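Local structure of glutamine cyclotransferase (Zymomonas mobilis, 3NOL) at residues K42-G47 with G243-K248. The protein catalyses the cyclisation of amino-terminal glutamine to pyroglutamate, acting as a bacterial glutaminyl cyclase built on a beta-propeller. Numbering follows the deposited sequence.
With GOL (glycerol), chain C.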
loop_
_atom_site.group_PDB
_atom_site.type_symbol
_atom_site.label_atom_id
_atom_site.label_comp_id
_atom_site.label_asym_id
_atom_site.label_seq_id
_atom_site.Cartn_x
_atom_site.Cartn_y
_atom_site.Cartn_z
ATOM N N LYS A 42 -15.952 6.313 1.538
ATOM C CA LYS A 42 -16.424 5.466 0.457
ATOM C C LYS A 42 -15.262 4.828 -0.327
ATOM O O LYS A 42 -15.480 4.076 -1.281
ATOM C CB LYS A 42 -17.369 6.262 -0.475
ATOM C CG LYS A 42 -18.694 6.652 0.205
ATOM C CD LYS A 42 -19.698 7.202 -0.796
ATOM C CE LYS A 42 -21.049 7.438 -0.142
ATOM N NZ LYS A 42 -20.971 8.421 0.974
ATOM N N ALA A 43 -14.030 5.114 0.095
ATOM C CA ALA A 43 -12.843 4.699 -0.643
ATOM C C ALA A 43 -12.314 3.372 -0.117
ATOM O O ALA A 43 -11.719 3.329 0.983
ATOM C CB ALA A 43 -11.733 5.786 -0.557
ATOM N N PHE A 44 -12.487 2.324 -0.926
ATOM C CA PHE A 44 -11.872 1.009 -0.656
ATOM C C PHE A 44 -10.397 1.020 -1.063
ATOM O O PHE A 44 -10.044 0.647 -2.194
ATOM C CB PHE A 44 -12.581 -0.118 -1.419
ATOM C CG PHE A 44 -13.985 -0.404 -0.942
ATOM C CD1 PHE A 44 -15.081 0.211 -1.563
ATOM C CD2 PHE A 44 -14.207 -1.321 0.100
ATOM C CE1 PHE A 44 -16.402 -0.094 -1.149
ATOM C CE2 PHE A 44 -15.519 -1.605 0.543
ATOM C CZ PHE A 44 -16.612 -0.999 -0.087
ATOM N N THR A 45 -9.545 1.468 -0.158
ATOM C CA THR A 45 -8.125 1.628 -0.464
ATOM C C THR A 45 -7.452 0.319 -0.887
ATOM O O THR A 45 -7.481 -0.666 -0.119
ATOM C CB THR A 45 -7.396 2.192 0.786
ATOM O OG1 THR A 45 -8.037 3.414 1.181
ATOM C CG2 THR A 45 -5.938 2.452 0.474
ATOM N N GLU A 46 -6.855 0.299 -2.093
ATOM C CA GLU A 46 -6.113 -0.883 -2.595
ATOM C C GLU A 46 -4.622 -0.619 -2.934
ATOM O O GLU A 46 -3.847 -1.548 -3.233
ATOM C CB GLU A 46 -6.791 -1.466 -3.835
ATOM C CG GLU A 46 -8.270 -1.861 -3.672
ATOM C CD GLU A 46 -8.481 -3.031 -2.710
ATOM O OE1 GLU A 46 -7.496 -3.573 -2.166
ATOM O OE2 GLU A 46 -9.655 -3.441 -2.510
ATOM N N GLY A 47 -4.249 0.654 -2.909
ATOM C CA GLY A 47 -2.885 1.086 -3.217
ATOM C C GLY A 47 -2.757 2.496 -2.680
ATOM O O GLY A 47 -3.726 3.269 -2.711
ATOM N N GLY A 243 -7.178 2.642 5.919
ATOM C CA GLY A 243 -7.875 1.403 5.631
ATOM C C GLY A 243 -9.087 1.637 4.742
ATOM O O GLY A 243 -9.491 2.805 4.443
ATOM N N LYS A 244 -9.666 0.521 4.301
ATOM C CA LYS A 244 -10.792 0.599 3.367
ATOM C C LYS A 244 -12.010 1.170 4.073
ATOM O O LYS A 244 -12.463 0.597 5.073
ATOM C CB LYS A 244 -11.083 -0.770 2.770
ATOM C CG LYS A 244 -9.844 -1.420 2.089
ATOM C CD LYS A 244 -10.296 -2.612 1.220
ATOM C CE LYS A 244 -9.142 -3.540 0.779
ATOM N NZ LYS A 244 -9.625 -4.733 -0.017
ATOM N N LEU A 245 -12.514 2.281 3.531
ATOM C CA LEU A 245 -13.674 3.051 4.066
ATOM C C LEU A 245 -13.346 3.797 5.368
ATOM O O LEU A 245 -14.230 4.383 6.001
ATOM C CB LEU A 245 -14.911 2.161 4.246
ATOM C CG LEU A 245 -15.294 1.209 3.101
ATOM C CD1 LEU A 245 -16.537 0.383 3.474
ATOM C CD2 LEU A 245 -15.531 1.993 1.812
ATOM N N TRP A 246 -12.069 3.784 5.756
ATOM C CA TRP A 246 -11.666 4.417 7.001
ATOM C C TRP A 246 -11.853 5.937 6.895
ATOM O O TRP A 246 -11.579 6.529 5.841
ATOM C CB TRP A 246 -10.216 4.057 7.335
ATOM C CG TRP A 246 -10.081 2.693 7.913
ATOM C CD1 TRP A 246 -10.843 1.573 7.629
ATOM C CD2 TRP A 246 -9.156 2.303 8.919
ATOM N NE1 TRP A 246 -10.415 0.509 8.396
ATOM C CE2 TRP A 246 -9.390 0.931 9.204
ATOM C CE3 TRP A 246 -8.155 2.978 9.624
ATOM C CZ2 TRP A 246 -8.645 0.227 10.161
ATOM C CZ3 TRP A 246 -7.422 2.275 10.576
ATOM C CH2 TRP A 246 -7.669 0.917 10.834
ATOM N N PRO A 247 -12.350 6.576 7.972
ATOM C CA PRO A 247 -12.597 8.034 7.940
ATOM C C PRO A 247 -11.351 8.903 8.102
ATOM O O PRO A 247 -11.451 10.135 8.008
ATOM C CB PRO A 247 -13.525 8.254 9.149
ATOM C CG PRO A 247 -13.080 7.167 10.133
ATOM C CD PRO A 247 -12.765 5.968 9.261
ATOM N N LYS A 248 -10.210 8.273 8.386
ATOM C CA LYS A 248 -8.955 9.019 8.577
ATOM C C LYS A 248 -7.762 8.329 7.928
ATOM O O LYS A 248 -7.769 7.111 7.773
ATOM C CB LYS A 248 -8.632 9.189 10.079
ATOM C CG LYS A 248 -9.670 9.931 10.947
ATOM C CD LYS A 248 -9.875 11.401 10.553
ATOM C CE LYS A 248 -10.867 12.063 11.536
ATOM N NZ LYS A 248 -11.182 13.480 11.156
HETATM C C1 GOL C . -7.271 -7.500 -1.248
HETATM O O1 GOL C . -7.378 -6.121 -0.918
HETATM C C2 GOL C . -8.491 -8.020 -2.016
HETATM O O2 GOL C . -8.490 -7.467 -3.326
HETATM C C3 GOL C . -8.391 -9.531 -2.245
HETATM O O3 GOL C . -9.541 -9.938 -2.967
#
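Lys-244 runs along Phe-44 and Thr-45 and ends at the carboxylate of Glu-46. Its CB packs against Phe-44 CA (3.9 Å) and meets the ring obliquely; CG then passes Thr-45 O at 3.3 Å, and CD continues by the same carbonyl, whose hydrogen bond comes from Asn-228 ND2. CE lies 3.3 Å from Glu-46 OE2, and NZ forms a salt bridge to Glu-46 OE2 (2.8 Å), on its syn side and 24° out of plane, plus a weak bond to OE1. Extended torsions beyond CG carry the ammonium this far, whereas Glu-46 folds back to it through a bend at chi2 (-66°). Glycerol O1, probably from the crystallisation liquor, bridges the pair, accepting from Lys-244 NZ and donating to Glu-46 OE1. The glycerol, also bonded to Asn-175 and Trp-104, probably occupies the substrate pocket at the propeller's centre. Replacing Lys-244 by an alanine is likely to leave the Glu-46 carboxylate without its ammonium mate. In this beta-propeller the contact joins the innermost strand of one four-stranded blade to the loop linking strands 238-243 and 248-256 of another sheet. That loop makes a type II beta turn from Gly-243 to Trp-246; within it, Leu-245 N donates to Ala-43 O (2.9 Å). Leu-245 CD2 sits over the centre of the Phe-44 ring in a CH-pi contact, 3.6 Å from the centroid, while CD1 touches Phe-44 CE2 (3.7 Å).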